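PDB 3WQC: D-threo-3-hydroxyaspartate dehydratase from Delftia, which catalyses the pyridoxal-phosphate-dependent deamination of D-threo-3-hydroxyaspartate to oxaloacetate and ammonia, and also dehydrates L-threo- and L-erythro-3-hydroxyaspartate and D-serine. Local coordinates for residues Leu18-Asp28 against Phe369-Ala377; Gly276-Ala284 against Ala341-Phe349. One frame throughout, in Å; residues are numbered along the deposited sequence.

How the contacts relate
Contact 1 pairs strand 22-26, near the N-terminus, with strand 371-375, near the C-terminus, so that residues far apart in sequence become sheet neighbours. Contact 2 falls within the intervening sequence and is of another kind: there the hairpin of strands 268-278 and 283-286 meets helix 345-348. Their centres lie 27 Å apart and their nearest atoms about 11 Å apart, so the two do not touch. They share one mixed sheet, in which strand 22-26 pairs antiparallel with strand 268-278. Both also reach the other chain, so in this assembly both lie against the second subunit.

Contact 1. Residues Leu18-Asp28 against Phe369-Ala377; sequences LDTPAAVIDLD and FPAYQALAA
Phe-369 lays its ring against Ala-23, whose CB sits over the centre of one face, 3.6 Å from the centroid, in a CH-pi contact; Pro-21 O reaches the ring edge. With CG anti to its carbonyl carbon (chi1 -66°), the ring comes up against Ala-22 and Ala-23, and Trp-390 of the second subunit also meets it. A leucine here would probably lose the flat surface that Ala-23 CB rests on and disturb the meeting with that tryptophan. Ala-371 O then accepts from a water that accepts from Ala-23 N, bridging the strands. At Tyr-372, Ile-25 CD1 comes obliquely to within 3.5 Å of CG, while the phenol OH is bound by Arg-386.

Gln-373 supplies two rungs of the ladder: its N donates to Ala-23 O at 2.7 Å, nearly straight (173°), and its O receives Ile-25 N. Bent at chi2 (-63°), its side chain slides past that of Leu-18 in the opposite direction, with CG 3.8 Å from Leu-18 CD1, and its NE2 bonds Thr-383. Ala-374 CB packs on both methyls of Leu-27. Leu-375 N donates to Ile-25 O, and its CB touches Val-24 CG1. Leu-375 O accepts from Leu-27 N and from a water held by Asp-28 N, carrying the ladder into helix 27-44, whose N-cap, Asp-26, accepts from Arg-29 N through OD1. The result is a parallel pair of strands from near the two chain ends, set between strands 268-278 and 381-385 in the mixed sheet of an alanine racemase-like two-domain fold.

Contact 2. Residues Gly276-Ala284 against Ala341-Phe349; sequences GHQADKGWA and AEADIATRF
A beta hairpin and the short helix 345-348 meet here at the far end of the C-terminal domain. His-277, on the first hairpin strand, makes the direct polar link: NE2 donates to Phe-349 O at 2.6 Å, with the oxygen 2° out of the imidazole plane. The N-H...O angle of 149° shows some bending, and the donor is tilted from the carbonyl plane. Ala-346 CA lies over one face of the same ring, toward its rim, 3.8 Å from the centroid in a CH-pi contact. The ring face thus meets the helix and its edge the residue that follows it.

Ile-345 packs against the hairpin turn and the start of its second strand. Its CG1 is anti to the backbone N (chi1 -168°), which sends that branch over Gly-282 and Ala-284, with CD1 3.6 Å from Gly-282 O; CG2 takes the crowded position between N and the carbonyl carbon and rests 3.5 Å from Trp-283 O. Ala-284 CB also touches Phe-349 CB. At Gly-282 a side chain would collide with Ala-341 CA and Glu-342 N, and its positive phi suits glycine as well.

Two waters complete the join. One donates to Ala-279 O and Glu-342 O and accepts from Ile-345 N, which begins the helix; the other joins Gly-282 O to Glu-342 N. On the far side of the hairpin, Gln-278 NE2 bonds Arg-151 O and Gly-153 O of the second subunit. The turn closes in a G1 beta bulge, with Gly-282 and Trp-283 both opposite Gln-278, whose O accepts from Trp-283 N and Lys-281 N.

Contact 1. Residues Leu18-Asp28 against Phe369-Ala377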
loop_
_atom_site.group_PDB
_atom_site.type_symbol
_atom_site.label_atom_id
_atom_site.label_comp_id
_atom_site.label_asym_id
_atom_site.label_seq_id
_atom_site.Cartn_x
_atom_site.Cartn_y
_atom_site.Cartn_z
ATOM N N LEU B 18 3.510 7.855 -21.063
ATOM C CA LEU B 18 2.743 7.260 -19.953
ATOM C C LEU B 18 2.089 8.320 -19.059
ATOM O O LEU B 18 2.681 9.421 -18.839
ATOM C CB LEU B 18 3.705 6.466 -19.052
ATOM C CG LEU B 18 4.111 5.076 -19.607
ATOM C CD1 LEU B 18 5.172 4.477 -18.720
ATOM C CD2 LEU B 18 2.921 4.111 -19.852
ATOM N N ASP B 19 0.928 8.029 -18.503
ATOM C CA ASP B 19 0.485 8.866 -17.378
ATOM C C ASP B 19 1.312 8.503 -16.143
ATOM O O ASP B 19 1.980 7.413 -16.095
ATOM C CB ASP B 19 -0.989 8.594 -17.112
ATOM C CG ASP B 19 -1.666 9.669 -16.190
ATOM O OD1 ASP B 19 -1.082 10.792 -16.005
ATOM O OD2 ASP B 19 -2.802 9.396 -15.672
ATOM N N THR B 20 1.364 9.440 -15.197
ATOM C CA THR B 20 2.107 9.239 -13.957
ATOM C C THR B 20 1.115 9.329 -12.776
ATOM O O THR B 20 0.039 9.949 -12.861
ATOM C CB THR B 20 3.140 10.359 -13.774
ATOM O OG1 THR B 20 2.520 11.641 -13.903
ATOM C CG2 THR B 20 4.253 10.184 -14.806
ATOM N N PRO B 21 1.376 8.615 -11.692
ATOM C CA PRO B 21 2.586 7.778 -11.504
ATOM C C PRO B 21 2.493 6.420 -12.219
ATOM O O PRO B 21 1.382 5.936 -12.459
ATOM C CB PRO B 21 2.613 7.539 -9.953
ATOM C CG PRO B 21 1.156 7.591 -9.573
ATOM C CD PRO B 21 0.485 8.616 -10.508
ATOM N N ALA B 22 3.655 5.815 -12.496
ATOM C CA ALA B 22 3.702 4.483 -13.132
ATOM C C ALA B 22 4.867 3.739 -12.521
ATOM O O ALA B 22 5.927 4.339 -12.178
ATOM C CB ALA B 22 3.930 4.628 -14.643
ATOM N N ALA B 23 4.726 2.413 -12.375
ATOM C CA ALA B 23 5.824 1.580 -11.818
ATOM C C ALA B 23 6.619 1.010 -13.012
ATOM O O ALA B 23 6.085 0.179 -13.798
ATOM C CB ALA B 23 5.173 0.486 -10.965
ATOM N N VAL B 24 7.873 1.421 -13.143
ATOM C CA VAL B 24 8.633 1.127 -14.339
ATOM C C VAL B 24 9.677 0.056 -13.959
ATOM O O VAL B 24 10.460 0.263 -12.986
ATOM C CB VAL B 24 9.357 2.416 -14.800
ATOM C CG1 VAL B 24 10.302 2.060 -15.967
ATOM C CG2 VAL B 24 8.266 3.445 -15.241
ATOM N N ILE B 25 9.697 -1.051 -14.734
ATOM C CA ILE B 25 10.785 -2.022 -14.542
ATOM C C ILE B 25 11.821 -1.797 -15.678
ATOM O O ILE B 25 11.481 -1.918 -16.859
ATOM C CB ILE B 25 10.270 -3.488 -14.693
ATOM C CG1 ILE B 25 9.227 -3.835 -13.627
ATOM C CG2 ILE B 25 11.483 -4.469 -14.581
ATOM C CD1 ILE B 25 8.534 -5.179 -13.968
ATOM N N ASP B 26 13.073 -1.501 -15.273
ATOM C CA ASP B 26 14.170 -1.393 -16.250
ATOM C C ASP B 26 14.570 -2.869 -16.570
ATOM O O ASP B 26 15.137 -3.568 -15.700
ATOM C CB ASP B 26 15.329 -0.614 -15.612
ATOM C CG ASP B 26 16.600 -0.555 -16.514
ATOM O OD1 ASP B 26 17.040 -1.499 -17.169
ATOM O OD2 ASP B 26 17.164 0.492 -16.568
ATOM N N LEU B 27 14.138 -3.388 -17.718
ATOM C CA LEU B 27 14.338 -4.815 -18.028
ATOM C C LEU B 27 15.791 -5.217 -18.034
ATOM O O LEU B 27 16.102 -6.352 -17.621
ATOM C CB LEU B 27 13.673 -5.236 -19.343
ATOM C CG LEU B 27 12.120 -5.146 -19.256
ATOM C CD1 LEU B 27 11.555 -5.315 -20.656
ATOM C CD2 LEU B 27 11.620 -6.292 -18.296
ATOM N N ASP B 28 16.695 -4.352 -18.482
ATOM C CA ASP B 28 18.110 -4.748 -18.512
ATOM C C ASP B 28 18.641 -4.933 -17.080
ATOM O O ASP B 28 19.371 -5.916 -16.806
ATOM C CB ASP B 28 18.917 -3.697 -19.315
ATOM C CG ASP B 28 18.651 -3.800 -20.910
ATOM O OD1 ASP B 28 17.662 -4.435 -21.456
ATOM O OD2 ASP B 28 19.464 -3.209 -21.647
ATOM N N PHE B 369 0.354 -0.910 -7.547
ATOM C CA PHE B 369 0.030 -0.759 -8.984
ATOM C C PHE B 369 -0.682 -1.981 -9.543
ATOM O O PHE B 369 -0.252 -3.107 -9.300
ATOM C CB PHE B 369 1.307 -0.541 -9.796
ATOM C CG PHE B 369 1.956 0.764 -9.457
ATOM C CD1 PHE B 369 2.819 0.884 -8.356
ATOM C CD2 PHE B 369 1.697 1.906 -10.240
ATOM C CE1 PHE B 369 3.388 2.130 -8.004
ATOM C CE2 PHE B 369 2.242 3.155 -9.898
ATOM C CZ PHE B 369 3.109 3.275 -8.784
ATOM N N PRO B 370 -1.685 -1.754 -10.418
ATOM C CA PRO B 370 -2.311 -2.871 -11.123
ATOM C C PRO B 370 -1.309 -3.540 -12.074
ATOM O O PRO B 370 -1.527 -4.708 -12.411
ATOM C CB PRO B 370 -3.434 -2.215 -11.942
ATOM C CG PRO B 370 -3.772 -0.945 -11.159
ATOM C CD PRO B 370 -2.468 -0.470 -10.555
ATOM N N ALA B 371 -0.279 -2.847 -12.538
ATOM C CA ALA B 371 0.583 -3.401 -13.572
ATOM C C ALA B 371 1.872 -2.621 -13.514
ATOM O O ALA B 371 1.902 -1.433 -13.085
ATOM C CB ALA B 371 -0.003 -3.277 -15.018
ATOM N N TYR B 372 2.922 -3.232 -14.049
ATOM C CA TYR B 372 4.201 -2.558 -14.270
ATOM C C TYR B 372 4.259 -2.125 -15.747
ATOM O O TYR B 372 3.582 -2.661 -16.602
ATOM C CB TYR B 372 5.369 -3.549 -14.078
ATOM C CG TYR B 372 5.447 -4.075 -12.673
ATOM C CD1 TYR B 372 6.058 -3.329 -11.648
ATOM C CD2 TYR B 372 4.938 -5.338 -12.343
ATOM C CE1 TYR B 372 6.173 -3.793 -10.322
ATOM C CE2 TYR B 372 5.037 -5.853 -11.034
ATOM C CZ TYR B 372 5.624 -5.091 -10.059
ATOM O OH TYR B 372 5.784 -5.563 -8.767
ATOM N N GLN B 373 5.128 -1.141 -15.987
ATOM C CA GLN B 373 5.475 -0.778 -17.383
ATOM C C GLN B 373 6.901 -1.307 -17.601
ATOM O O GLN B 373 7.854 -0.752 -16.949
ATOM C CB GLN B 373 5.388 0.778 -17.489
ATOM C CG GLN B 373 3.888 1.192 -17.368
ATOM C CD GLN B 373 3.106 0.593 -18.561
ATOM O OE1 GLN B 373 3.639 0.427 -19.663
ATOM N NE2 GLN B 373 1.892 0.279 -18.356
ATOM N N ALA B 374 7.044 -2.392 -18.385
ATOM C CA ALA B 374 8.366 -3.050 -18.581
ATOM C C ALA B 374 9.122 -2.311 -19.693
ATOM O O ALA B 374 8.630 -2.245 -20.812
ATOM C CB ALA B 374 8.147 -4.483 -19.017
ATOM N N LEU B 375 10.185 -1.632 -19.303
ATOM C CA LEU B 375 10.940 -0.720 -20.174
ATOM C C LEU B 375 12.051 -1.467 -20.896
ATOM O O LEU B 375 13.006 -1.942 -20.227
ATOM C CB LEU B 375 11.515 0.428 -19.350
ATOM C CG LEU B 375 12.444 1.433 -20.062
ATOM C CD1 LEU B 375 11.634 2.254 -21.092
ATOM C CD2 LEU B 375 13.078 2.356 -19.011
ATOM N N ALA B 376 11.951 -1.561 -22.223
ATOM C CA ALA B 376 13.008 -2.151 -23.050
ATOM C C ALA B 376 14.144 -1.173 -23.398
ATOM O O ALA B 376 14.022 0.057 -23.171
ATOM C CB ALA B 376 12.381 -2.680 -24.318
ATOM N N ALA B 377 15.274 -1.688 -23.893
ATOM C CA ALA B 377 16.442 -0.861 -24.174
ATOM C C ALA B 377 16.077 0.207 -25.213
ATOM O O ALA B 377 16.669 1.276 -25.183
ATOM C CB ALA B 377 17.592 -1.732 -24.663
HETATM O O HOH W 1 2.504 1.195 -13.736
HETATM O O HOH W 2 15.787 -2.197 -20.447
#

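Contact 2. Residues Gly276-Ala284 against Ala341-Phe349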
loop_
_atom_site.group_PDB
_atom_site.type_symbol
_atom_site.label_atom_id
_atom_site.label_comp_id
_atom_site.label_asym_id
_atom_site.label_seq_id
_atom_site.Cartn_x
_atom_site.Cartn_y
_atom_site.Cartn_z
ATOM N N GLY B 276 3.835 21.065 -8.879
ATOM C CA GLY B 276 3.784 22.337 -8.148
ATOM C C GLY B 276 5.030 22.533 -7.330
ATOM O O GLY B 276 5.940 21.685 -7.375
ATOM N N HIS B 277 5.096 23.669 -6.618
ATOM C CA HIS B 277 6.203 23.981 -5.735
ATOM C C HIS B 277 5.764 24.726 -4.478
ATOM O O HIS B 277 4.693 25.376 -4.458
ATOM C CB HIS B 277 7.198 24.895 -6.466
ATOM C CG HIS B 277 7.751 24.312 -7.727
ATOM N ND1 HIS B 277 7.144 24.433 -8.971
ATOM C CD2 HIS B 277 8.812 23.461 -7.901
ATOM C CE1 HIS B 277 7.866 23.754 -9.893
ATOM N NE2 HIS B 277 8.876 23.135 -9.238
ATOM N N GLN B 278 6.665 24.757 -3.455
ATOM C CA GLN B 278 6.640 25.851 -2.376
ATOM C C GLN B 278 8.069 26.404 -2.382
ATOM O O GLN B 278 9.007 25.829 -1.791
ATOM C CB GLN B 278 6.221 25.336 -0.972
ATOM C CG GLN B 278 4.757 24.923 -0.884
ATOM C CD GLN B 278 3.743 26.035 -1.167
ATOM O OE1 GLN B 278 4.113 27.225 -1.328
ATOM N NE2 GLN B 278 2.491 25.695 -1.266
ATOM N N ALA B 279 8.309 27.429 -3.184
ATOM C CA ALA B 279 9.684 27.846 -3.496
ATOM C C ALA B 279 10.426 28.277 -2.257
ATOM O O ALA B 279 11.658 28.019 -2.160
ATOM C CB ALA B 279 9.688 28.969 -4.577
ATOM N N ASP B 280 9.723 28.907 -1.300
ATOM C CA ASP B 280 10.434 29.439 -0.129
ATOM C C ASP B 280 10.900 28.357 0.827
ATOM O O ASP B 280 11.781 28.582 1.684
ATOM C CB ASP B 280 9.632 30.512 0.608
ATOM C CG ASP B 280 8.354 30.016 1.171
ATOM O OD1 ASP B 280 7.942 28.852 0.907
ATOM O OD2 ASP B 280 7.710 30.864 1.803
ATOM N N LYS B 281 10.351 27.158 0.650
ATOM C CA LYS B 281 10.777 26.034 1.460
ATOM C C LYS B 281 11.662 25.097 0.651
ATOM O O LYS B 281 12.060 24.050 1.177
ATOM C CB LYS B 281 9.552 25.244 1.974
ATOM C CG LYS B 281 8.719 26.043 2.963
ATOM C CD LYS B 281 7.665 25.198 3.693
ATOM C CE LYS B 281 6.368 25.077 2.878
ATOM N NZ LYS B 281 5.242 24.798 3.814
ATOM N N GLY B 282 11.921 25.370 -0.620
ATOM C CA GLY B 282 12.702 24.453 -1.471
ATOM C C GLY B 282 11.940 23.157 -1.800
ATOM O O GLY B 282 12.583 22.100 -1.998
ATOM N N TRP B 283 10.582 23.201 -1.842
ATOM C CA TRP B 283 9.815 21.997 -2.185
ATOM C C TRP B 283 9.411 21.935 -3.595
ATOM O O TRP B 283 8.922 22.976 -4.133
ATOM C CB TRP B 283 8.489 21.990 -1.452
ATOM C CG TRP B 283 8.550 21.776 0.044
ATOM C CD1 TRP B 283 9.709 21.620 0.852
ATOM C CD2 TRP B 283 7.400 21.718 0.947
ATOM N NE1 TRP B 283 9.339 21.451 2.159
ATOM C CE2 TRP B 283 7.936 21.503 2.284
ATOM C CE3 TRP B 283 6.012 21.883 0.794
ATOM C CZ2 TRP B 283 7.104 21.425 3.423
ATOM C CZ3 TRP B 283 5.187 21.741 1.925
ATOM C CH2 TRP B 283 5.722 21.547 3.235
ATOM N N ALA B 284 9.601 20.791 -4.278
ATOM C CA ALA B 284 8.826 20.505 -5.504
ATOM C C ALA B 284 7.753 19.490 -5.087
ATOM O O ALA B 284 8.017 18.613 -4.284
ATOM C CB ALA B 284 9.733 19.912 -6.623
ATOM N N ALA B 341 16.887 24.412 2.321
ATOM C CA ALA B 341 15.938 24.821 1.273
ATOM C C ALA B 341 16.755 25.072 -0.009
ATOM O O ALA B 341 17.528 25.936 -0.029
ATOM C CB ALA B 341 15.080 26.044 1.698
ATOM N N GLU B 342 16.524 24.200 -1.034
ATOM C CA GLU B 342 17.140 24.396 -2.350
ATOM C C GLU B 342 16.727 25.818 -2.813
ATOM O O GLU B 342 15.541 26.155 -2.735
ATOM C CB GLU B 342 16.689 23.337 -3.356
ATOM C CG GLU B 342 17.339 23.400 -4.747
ATOM C CD GLU B 342 18.831 23.041 -4.794
ATOM O OE1 GLU B 342 19.390 22.550 -3.781
ATOM O OE2 GLU B 342 19.433 23.243 -5.878
ATOM N N ALA B 343 17.676 26.656 -3.261
ATOM C CA ALA B 343 17.282 27.917 -3.914
ATOM C C ALA B 343 16.652 27.599 -5.312
ATOM O O ALA B 343 17.115 26.665 -5.982
ATOM C CB ALA B 343 18.517 28.790 -4.094
ATOM N N ASP B 344 15.723 28.404 -5.832
ATOM C CA ASP B 344 15.338 28.187 -7.259
ATOM C C ASP B 344 14.899 26.703 -7.526
ATOM O O ASP B 344 15.254 26.085 -8.571
ATOM C CB ASP B 344 16.533 28.515 -8.174
ATOM C CG ASP B 344 16.479 29.865 -8.739
ATOM O OD1 ASP B 344 16.281 30.824 -7.937
ATOM O OD2 ASP B 344 16.677 29.978 -9.983
ATOM N N ILE B 345 14.177 26.130 -6.579
ATOM C CA ILE B 345 13.637 24.750 -6.751
ATOM C C ILE B 345 12.810 24.644 -8.045
ATOM O O ILE B 345 12.870 23.609 -8.729
ATOM C CB ILE B 345 12.824 24.222 -5.523
ATOM C CG1 ILE B 345 12.563 22.700 -5.662
ATOM C CG2 ILE B 345 11.536 24.997 -5.314
ATOM C CD1 ILE B 345 13.787 21.831 -5.379
ATOM N N ALA B 346 12.084 25.729 -8.409
ATOM C CA ALA B 346 11.287 25.720 -9.662
ATOM C C ALA B 346 12.162 25.620 -10.949
ATOM O O ALA B 346 11.715 25.085 -11.972
ATOM C CB ALA B 346 10.326 26.926 -9.721
ATOM N N THR B 347 13.385 26.181 -10.916
ATOM C CA THR B 347 14.321 26.081 -12.073
ATOM C C THR B 347 14.948 24.676 -12.052
ATOM O O THR B 347 15.141 24.044 -13.098
ATOM C CB THR B 347 15.331 27.363 -12.232
ATOM O OG1 THR B 347 16.407 27.212 -11.329
ATOM C CG2 THR B 347 14.602 28.653 -11.944
ATOM N N ARG B 348 15.232 24.146 -10.859
ATOM C CA ARG B 348 15.798 22.804 -10.819
ATOM C C ARG B 348 14.802 21.710 -11.290
ATOM O O ARG B 348 15.169 20.719 -11.932
ATOM C CB ARG B 348 16.292 22.468 -9.434
ATOM C CG ARG B 348 17.053 21.173 -9.485
ATOM C CD ARG B 348 18.274 21.314 -10.352
ATOM N NE ARG B 348 19.286 21.538 -9.349
ATOM C CZ ARG B 348 20.044 20.586 -8.833
ATOM N NH1 ARG B 348 19.985 19.348 -9.318
ATOM N NH2 ARG B 348 20.922 20.920 -7.899
ATOM N N PHE B 349 13.567 21.889 -10.888
ATOM C CA PHE B 349 12.477 20.946 -11.164
ATOM C C PHE B 349 11.257 21.666 -11.766
ATOM O O PHE B 349 10.250 21.843 -11.085
ATOM C CB PHE B 349 12.105 20.165 -9.883
ATOM C CG PHE B 349 13.214 19.315 -9.362
ATOM C CD1 PHE B 349 13.513 18.051 -9.977
ATOM C CD2 PHE B 349 13.987 19.721 -8.255
ATOM C CE1 PHE B 349 14.579 17.252 -9.450
ATOM C CE2 PHE B 349 15.039 18.936 -7.780
ATOM C CZ PHE B 349 15.344 17.719 -8.369
HETATM O O HOH W 3 13.554 27.247 -3.952
HETATM O O HOH W 4 14.942 21.663 -0.736
#